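Local coordinates for putative permease protein, ABC transporter (Porphyromonas gingivalis, PDB 3IS6), which probably takes part in transport across the cell membrane as the permease of an ABC transporter, here represented by its MacB-like periplasmic core domain, at residues A[77-82]-A[154-159]; A[8-13]-A[183-188]; A[69-74]-A[125-130]. All blocks are in the same frame, centred on the assembly; numbering follows the deposited sequence.

In the fold
All three contacts lie in the MacB-like periplasmic core domain and reach the same mixed sheet. The centre of contact 1 lies about 9 Å from the centre of the chain, and one of its nine touching residues is exposed. It starts a parallel strand pair, with backbone bonds and a buried threonine-selenomethionine contact. Contacts 2 and 3 lie nearer the surface, on opposite sides of the chain's centre, with more exposed residues and charged arginines. The contact 2 arginines share E55, outside its segments; those of contact 3 pair with acids of the facing turn. Strand 54-70 neighbours strands 74-83 and 181-186. M159 touches L129 of contact 3, and I155 touches F8 and Y183 of contact 2.

Contact 1: residues A[77-82]-A[154-159]; sequences ETKTLL and SIQADM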
# COMPACT_ATOMS: atom_id res chain seq x y z
N GLU A 77 12.21 6.04 16.82
CA GLU A 77 11.09 6.69 16.21
C GLU A 77 11.60 7.37 14.95
O GLU A 77 12.54 8.10 15.00
CB GLU A 77 10.47 7.68 17.18
CG GLU A 77 9.34 8.50 16.63
CD GLU A 77 8.94 9.66 17.53
OE1 GLU A 77 9.49 10.76 17.39
OE2 GLU A 77 8.09 9.45 18.40
N THR A 78 10.99 7.07 13.83
CA THR A 78 11.45 7.61 12.59
C THR A 78 10.32 8.18 11.76
O THR A 78 9.28 7.61 11.68
CB THR A 78 12.23 6.56 11.78
OG1 THR A 78 11.34 5.88 10.92
CG2 THR A 78 12.84 5.54 12.66
N LYS A 79 10.56 9.30 11.12
CA LYS A 79 9.60 9.89 10.22
C LYS A 79 9.93 9.52 8.80
O LYS A 79 10.96 9.87 8.29
CB LYS A 79 9.59 11.40 10.35
CG LYS A 79 8.47 12.04 9.63
CD LYS A 79 8.69 13.47 9.41
CE LYS A 79 7.46 14.25 9.48
NZ LYS A 79 7.56 15.19 10.57
N THR A 80 9.02 8.83 8.17
CA THR A 80 9.26 8.19 6.91
C THR A 80 8.51 8.82 5.74
O THR A 80 7.33 9.00 5.77
CB THR A 80 8.88 6.72 7.01
OG1 THR A 80 9.69 6.08 7.97
CG2 THR A 80 9.05 6.06 5.74
N LEU A 81 9.24 9.12 4.70
CA LEU A 81 8.72 9.71 3.52
C LEU A 81 9.03 8.82 2.30
O LEU A 81 10.11 8.36 2.14
CB LEU A 81 9.31 11.09 3.32
CG LEU A 81 8.91 11.94 2.13
CD1 LEU A 81 7.53 12.41 2.26
CD2 LEU A 81 9.81 13.08 2.01
N LEU A 82 8.05 8.65 1.45
CA LEU A 82 8.21 7.86 0.26
C LEU A 82 8.50 8.76 -0.93
O LEU A 82 7.79 9.68 -1.17
CB LEU A 82 6.96 7.05 0.03
CG LEU A 82 6.81 5.71 0.73
CD1 LEU A 82 7.01 5.83 2.13
CD2 LEU A 82 5.50 5.10 0.45
N SER A 154 8.87 22.48 5.13
CA SER A 154 7.77 21.54 4.98
C SER A 154 8.22 20.13 4.60
O SER A 154 7.52 19.20 4.81
CB SER A 154 6.73 22.05 3.99
OG SER A 154 7.30 22.33 2.77
N ILE A 155 9.39 20.00 4.04
CA ILE A 155 9.87 18.71 3.61
C ILE A 155 10.70 18.13 4.73
O ILE A 155 11.76 18.58 4.99
CB ILE A 155 10.67 18.84 2.33
CG1 ILE A 155 9.82 19.53 1.27
CG2 ILE A 155 11.08 17.50 1.84
CD1 ILE A 155 10.45 19.71 0.02
N GLN A 156 10.13 17.15 5.41
CA GLN A 156 10.74 16.52 6.56
C GLN A 156 10.76 15.00 6.47
O GLN A 156 9.77 14.40 6.23
CB GLN A 156 9.99 16.93 7.80
CG GLN A 156 9.71 18.39 7.86
CD GLN A 156 8.83 18.76 9.02
OE1 GLN A 156 8.61 17.99 9.91
NE2 GLN A 156 8.31 19.97 8.98
N ALA A 157 11.93 14.41 6.64
CA ALA A 157 12.09 12.97 6.66
C ALA A 157 13.36 12.53 7.41
O ALA A 157 14.40 13.04 7.15
CB ALA A 157 12.12 12.46 5.29
N ASP A 158 13.23 11.65 8.36
CA ASP A 158 14.29 10.81 8.87
C ASP A 158 14.73 9.65 7.97
O ASP A 158 15.85 9.30 7.94
CB ASP A 158 13.96 10.30 10.27
CG ASP A 158 13.52 11.42 11.20
OD1 ASP A 158 14.05 12.52 11.09
OD2 ASP A 158 12.61 11.20 12.01
N MSE A 159 13.77 9.04 7.30
CA MSE A 159 14.01 7.90 6.44
C MSE A 159 13.28 8.07 5.12
O MSE A 159 12.18 8.49 5.10
CB MSE A 159 13.54 6.62 7.14
CG MSE A 159 13.50 5.34 6.32
SE MSE A 159 13.30 3.68 7.40
CE MSE A 159 11.48 3.77 7.66
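In this MacB-like periplasmic core domain, strand 74-83 pairs in parallel with strand 159-162, and the contact marks where that pairing starts. Residues 154-158 form a loop that crosses 77-82 steeply and joins the sheet at M159, a selenomethionine. T80 and M159 form the parallel bridge. M159 N donates to K79 O at 3.1 Å, from above the carbonyl plane. L81 N donates to M159 O at 3.0 Å in a nearly straight bond (172°). D158 N adds a weak bond to K79 O. The CG of D158 lies anti to its carbonyl carbon (chi1 -50°). K79 N donates to D158 OD2 at 2.9 Å, from above the carboxylate plane, where a continued strand would offer a backbone carbonyl.

The side chain of K79 runs back along the loop. K79 CB lies 3.5 Å from D158 OD2. Beyond CG, K79 CD passes 3.5 Å from Q156 O. CE then turns toward the Q156 amide, because the chain bends at its last two torsions. K79 NZ donates to Q156 OE1 at 3.1 Å, from above the carbonyl plane. Q156 NE2 bonds to S153 O, so both ends of the amide are held. A bound Tris molecule, probably from the crystallisation liquor, lies near this lysine.

Two residues on from K79, L81 CB meets A157 CB at 3.7 Å. On the face that carries T80 and M159, the two side chains lie side by side, pointing the same way. M159 bends at chi3 (80°), and its CE comes tightly against T80 OG1, at 2.9 Å.

Contact 2: residues A[8-13]-A[183-188]; sequences FPHHDR and YVRLRP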
# COMPACT_ATOMS: atom_id res chain seq x y z
N PHE A 8 17.16 25.08 -1.94
CA PHE A 8 17.07 23.99 -2.87
C PHE A 8 17.55 24.48 -4.24
O PHE A 8 17.55 25.65 -4.50
CB PHE A 8 15.64 23.53 -2.96
CG PHE A 8 15.13 22.87 -1.72
CD1 PHE A 8 15.88 21.95 -1.03
CD2 PHE A 8 13.87 23.14 -1.26
CE1 PHE A 8 15.40 21.34 0.08
CE2 PHE A 8 13.39 22.54 -0.16
CZ PHE A 8 14.15 21.64 0.52
N PRO A 9 17.96 23.59 -5.12
CA PRO A 9 18.40 24.00 -6.44
C PRO A 9 17.28 24.65 -7.24
O PRO A 9 16.20 24.18 -7.23
CB PRO A 9 18.78 22.68 -7.08
CG PRO A 9 19.11 21.84 -6.00
CD PRO A 9 18.25 22.18 -4.89
N HIS A 10 17.56 25.77 -7.89
CA HIS A 10 16.59 26.39 -8.74
C HIS A 10 15.27 26.66 -8.05
O HIS A 10 14.24 26.52 -8.63
CB HIS A 10 16.39 25.54 -9.96
CG HIS A 10 17.67 25.03 -10.52
ND1 HIS A 10 18.60 25.85 -11.10
CD2 HIS A 10 18.18 23.79 -10.58
CE1 HIS A 10 19.63 25.14 -11.49
NE2 HIS A 10 19.40 23.88 -11.18
N HIS A 11 15.33 27.07 -6.80
CA HIS A 11 14.16 27.14 -5.94
C HIS A 11 13.13 28.12 -6.40
O HIS A 11 11.98 27.99 -6.14
CB HIS A 11 14.53 27.36 -4.51
CG HIS A 11 14.95 28.74 -4.21
ND1 HIS A 11 16.22 29.20 -4.47
CD2 HIS A 11 14.28 29.78 -3.69
CE1 HIS A 11 16.30 30.46 -4.11
NE2 HIS A 11 15.14 30.84 -3.64
N ASP A 12 13.61 29.10 -7.13
CA ASP A 12 12.78 30.11 -7.72
C ASP A 12 11.88 29.51 -8.78
O ASP A 12 10.91 30.09 -9.13
CB ASP A 12 13.66 31.21 -8.29
CG ASP A 12 14.90 30.66 -8.97
OD1 ASP A 12 15.81 30.16 -8.30
OD2 ASP A 12 14.93 30.71 -10.20
N ARG A 13 12.25 28.36 -9.31
CA ARG A 13 11.47 27.70 -10.35
C ARG A 13 10.66 26.47 -9.92
O ARG A 13 10.11 25.79 -10.73
CB ARG A 13 12.37 27.34 -11.53
CG ARG A 13 12.94 28.53 -12.22
CD ARG A 13 13.66 28.16 -13.48
NE ARG A 13 15.04 27.82 -13.27
CZ ARG A 13 15.57 26.70 -13.69
NH1 ARG A 13 14.84 25.83 -14.31
NH2 ARG A 13 16.83 26.44 -13.48
N TYR A 183 5.82 18.00 -7.08
CA TYR A 183 6.71 19.10 -7.25
C TYR A 183 7.12 19.17 -8.71
O TYR A 183 7.46 18.20 -9.30
CB TYR A 183 7.94 18.93 -6.41
CG TYR A 183 7.72 18.82 -4.91
CD1 TYR A 183 7.60 19.93 -4.13
CD2 TYR A 183 7.64 17.59 -4.29
CE1 TYR A 183 7.42 19.83 -2.81
CE2 TYR A 183 7.45 17.49 -2.96
CZ TYR A 183 7.35 18.61 -2.22
OH TYR A 183 7.17 18.50 -0.89
N VAL A 184 7.07 20.36 -9.25
CA VAL A 184 7.38 20.60 -10.63
C VAL A 184 8.40 21.71 -10.79
O VAL A 184 8.18 22.79 -10.32
CB VAL A 184 6.13 21.03 -11.34
CG1 VAL A 184 6.36 21.23 -12.75
CG2 VAL A 184 5.06 20.08 -11.14
N ARG A 185 9.49 21.47 -11.48
CA ARG A 185 10.41 22.52 -11.80
C ARG A 185 10.28 22.95 -13.25
O ARG A 185 10.48 22.18 -14.13
CB ARG A 185 11.84 22.08 -11.54
CG ARG A 185 12.85 23.14 -11.72
CD ARG A 185 14.14 22.60 -12.18
NE ARG A 185 14.80 21.85 -11.16
CZ ARG A 185 15.65 20.88 -11.40
NH1 ARG A 185 15.97 20.57 -12.63
NH2 ARG A 185 16.18 20.23 -10.40
N LEU A 186 9.93 24.20 -13.44
CA LEU A 186 9.81 24.79 -14.75
C LEU A 186 11.11 25.30 -15.35
O LEU A 186 11.99 25.71 -14.65
CB LEU A 186 8.80 25.93 -14.70
CG LEU A 186 7.49 25.63 -14.04
CD1 LEU A 186 6.71 26.83 -13.82
CD2 LEU A 186 6.74 24.68 -14.83
N ARG A 187 11.19 25.34 -16.67
CA ARG A 187 12.28 25.98 -17.34
C ARG A 187 12.20 27.49 -17.18
O ARG A 187 11.15 28.04 -16.97
CB ARG A 187 12.29 25.65 -18.81
CG ARG A 187 11.91 24.28 -19.12
CD ARG A 187 12.74 23.70 -20.23
NE ARG A 187 12.41 22.31 -20.51
CZ ARG A 187 13.25 21.31 -20.36
NH1 ARG A 187 14.48 21.53 -19.95
NH2 ARG A 187 12.85 20.08 -20.63
N PRO A 188 13.32 28.15 -17.34
CA PRO A 188 13.38 29.58 -17.12
C PRO A 188 12.40 30.30 -18.02
O PRO A 188 12.23 29.95 -19.15
CB PRO A 188 14.78 29.92 -17.56
CG PRO A 188 15.50 28.73 -17.39
CD PRO A 188 14.62 27.63 -17.74
O HOH W 1 15.21 21.78 -8.28
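This is a polar contact between a loop and a strand end, at the outer part of the sheet in the MacB-like periplasmic core domain. Residues 8-13 lead into strand 14-23, which pairs antiparallel with strand 181-186. The latter strand also pairs with strand 54-70. F8 to H11 form a type II beta turn, and a short 3-10 segment follows at 11-13. R13 N bonds back to H10 O, which helps to fix this bend. The loop then meets the strand end through main-chain atoms. L186 N donates to R13 O at 3.1 Å, in the carbonyl plane.

R13 also returns a bond from its side chain. Its CG is anti to the carbonyl carbon, and the chain folds at chi3 (-88°) around L186 O. R13 CD passes 3.2 Å from L186 O. R13 NH1 donates to L186 O at 2.9 Å and 159°, on a lone pair and near the guanidinium plane. H10 CB sits 3.6 Å above one face of the R13 guanidinium, offset toward the rim. P188 CG lies 4.1 Å above the opposite face, also offset.

H10 turns its ring toward R185 as well. H10 CD2 lies 3.8 Å above the centre of the R185 guanidinium, and the two planes are 64° apart. Both arginines also reach E55, their strongest polar partner: R13 NH1 and R185 NH1 each form a salt bridge with a different carboxylate oxygen. E55 probably offsets the two like charges. At the edge of the R185 guanidinium, a water accepts from R185 NH2 at 2.8 Å and donates to P9 O, also at 2.8 Å.

Contact 3: residues A[69-74]-A[125-130]; sequences ILEDNK and LGKRLR
The guanidinium groups of R128 and R130 each meet a carboxylate at an edge. R128 grips E71 side-on with two nitrogens. R128 NH2 donates to E71 OE1 at 3.0 Å, in the guanidinium plane. R128 NE donates to E71 OE2 at 3.2 Å, tilted out of that plane. Both oxygens use their syn lone pairs, although the two planes are turned 42° apart. From above the carboxylate plane, the backbone R128 N gives E71 OE2 a second bond at 2.8 Å. E71 reaches this position by a bend at chi2. R130 NH1 meets D72 OD1 at 2.5 Å, a short salt bridge in the guanidinium plane, with the carboxylate approached from above its own. At its other nitrogens, R130 bonds to R138 O through NE and D137 O through NH2. Its CG stands in the crowded position between backbone N and carbonyl carbon (chi1 74°).

Both acids sit in the tight turn of the beta hairpin that joins strand 54-70 to strand 74-83. E71 and D72 have left-handed backbone angles, and N73 N bonds to L70 O across the turn. In this MacB-like periplasmic core domain, strand 128-131 lies antiparallel beside strand 54-70. I69 and R130 form a hydrogen-bonded pair: I69 N donates to R130 O at 2.9 Å, and R130 N donates to I69 O at 3.1 Å. L70 and L129 are the next, non-hydrogen-bonded pair. E71 N then donates to R128 O, nearly along the C=O axis. On the face carrying the two leucines, L70 CD1 touches L129 CD2 at 4.0 Å and also meets K127 CB.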
# COMPACT_ATOMS: atom_id res chain seq x y z
N ILE A 69 13.05 -1.02 14.65
CA ILE A 69 14.03 -1.66 15.41
C ILE A 69 15.29 -1.93 14.55
O ILE A 69 15.17 -2.47 13.50
CB ILE A 69 13.51 -2.97 16.04
CG1 ILE A 69 12.30 -2.67 16.93
CG2 ILE A 69 14.63 -3.65 16.85
CD1 ILE A 69 11.64 -3.90 17.51
N LEU A 70 16.45 -1.57 15.05
CA LEU A 70 17.68 -1.73 14.30
C LEU A 70 18.39 -2.99 14.75
O LEU A 70 18.66 -3.15 15.88
CB LEU A 70 18.58 -0.55 14.54
CG LEU A 70 19.94 -0.55 13.88
CD1 LEU A 70 19.85 -0.50 12.41
CD2 LEU A 70 20.77 0.55 14.42
N GLU A 71 18.63 -3.91 13.84
CA GLU A 71 19.40 -5.11 14.14
C GLU A 71 18.87 -5.84 15.37
O GLU A 71 19.61 -6.27 16.19
CB GLU A 71 20.88 -4.80 14.28
CG GLU A 71 21.60 -4.42 12.99
CD GLU A 71 21.68 -5.53 11.95
OE1 GLU A 71 21.61 -6.69 12.31
OE2 GLU A 71 21.80 -5.26 10.77
N ASP A 72 17.57 -5.88 15.49
CA ASP A 72 16.91 -6.65 16.50
C ASP A 72 17.16 -6.18 17.90
O ASP A 72 16.92 -6.90 18.80
CB ASP A 72 17.29 -8.13 16.40
CG ASP A 72 16.90 -8.76 15.08
OD1 ASP A 72 15.74 -8.78 14.77
OD2 ASP A 72 17.75 -9.23 14.36
N ASN A 73 17.63 -4.97 18.09
CA ASN A 73 17.87 -4.48 19.43
C ASN A 73 17.16 -3.18 19.80
O ASN A 73 16.15 -3.21 20.42
CB ASN A 73 19.37 -4.35 19.67
CG ASN A 73 19.73 -4.02 21.10
OD1 ASN A 73 18.92 -4.03 21.98
ND2 ASN A 73 20.98 -3.71 21.30
N LYS A 74 17.75 -2.07 19.44
CA LYS A 74 17.26 -0.77 19.80
C LYS A 74 16.17 -0.23 18.88
O LYS A 74 16.21 -0.43 17.72
CB LYS A 74 18.41 0.23 19.93
CG LYS A 74 19.41 -0.20 20.94
CD LYS A 74 20.45 0.79 21.25
CE LYS A 74 21.30 0.33 22.39
NZ LYS A 74 22.52 1.09 22.51
N LEU A 125 25.60 1.92 7.57
CA LEU A 125 25.45 1.46 6.22
C LEU A 125 25.43 -0.04 6.18
O LEU A 125 26.24 -0.67 6.74
CB LEU A 125 26.58 1.99 5.38
CG LEU A 125 26.43 1.89 3.89
CD1 LEU A 125 25.42 2.83 3.43
CD2 LEU A 125 27.73 2.20 3.21
N GLY A 126 24.45 -0.60 5.52
CA GLY A 126 24.29 -2.02 5.41
C GLY A 126 23.56 -2.68 6.55
O GLY A 126 23.21 -3.80 6.45
N LYS A 127 23.27 -1.95 7.60
CA LYS A 127 22.50 -2.50 8.70
C LYS A 127 21.01 -2.68 8.35
O LYS A 127 20.51 -2.14 7.41
CB LYS A 127 22.70 -1.67 9.94
CG LYS A 127 24.02 -1.87 10.59
CD LYS A 127 24.21 -0.97 11.76
CE LYS A 127 25.12 -1.57 12.80
NZ LYS A 127 25.41 -0.69 13.89
N ARG A 128 20.33 -3.46 9.14
CA ARG A 128 18.97 -3.84 8.84
C ARG A 128 17.94 -3.32 9.86
O ARG A 128 18.15 -3.39 11.03
CB ARG A 128 18.87 -5.35 8.71
CG ARG A 128 19.65 -5.93 7.55
CD ARG A 128 19.93 -7.41 7.73
NE ARG A 128 20.69 -7.67 8.94
CZ ARG A 128 21.43 -8.74 9.16
NH1 ARG A 128 21.54 -9.69 8.26
NH2 ARG A 128 22.06 -8.87 10.30
N LEU A 129 16.84 -2.81 9.33
CA LEU A 129 15.76 -2.19 10.06
C LEU A 129 14.45 -2.93 9.82
O LEU A 129 14.19 -3.37 8.75
CB LEU A 129 15.53 -0.77 9.56
CG LEU A 129 16.39 0.39 9.99
CD1 LEU A 129 16.09 1.60 9.27
CD2 LEU A 129 16.19 0.62 11.40
N ARG A 130 13.61 -3.05 10.83
CA ARG A 130 12.26 -3.49 10.61
C ARG A 130 11.26 -2.83 11.55
O ARG A 130 11.61 -2.33 12.56
CB ARG A 130 12.16 -4.99 10.63
CG ARG A 130 12.26 -5.59 11.93
CD ARG A 130 12.01 -7.06 11.85
NE ARG A 130 12.98 -7.76 11.04
CZ ARG A 130 14.03 -8.35 11.55
NH1 ARG A 130 14.24 -8.28 12.83
NH2 ARG A 130 14.90 -8.97 10.78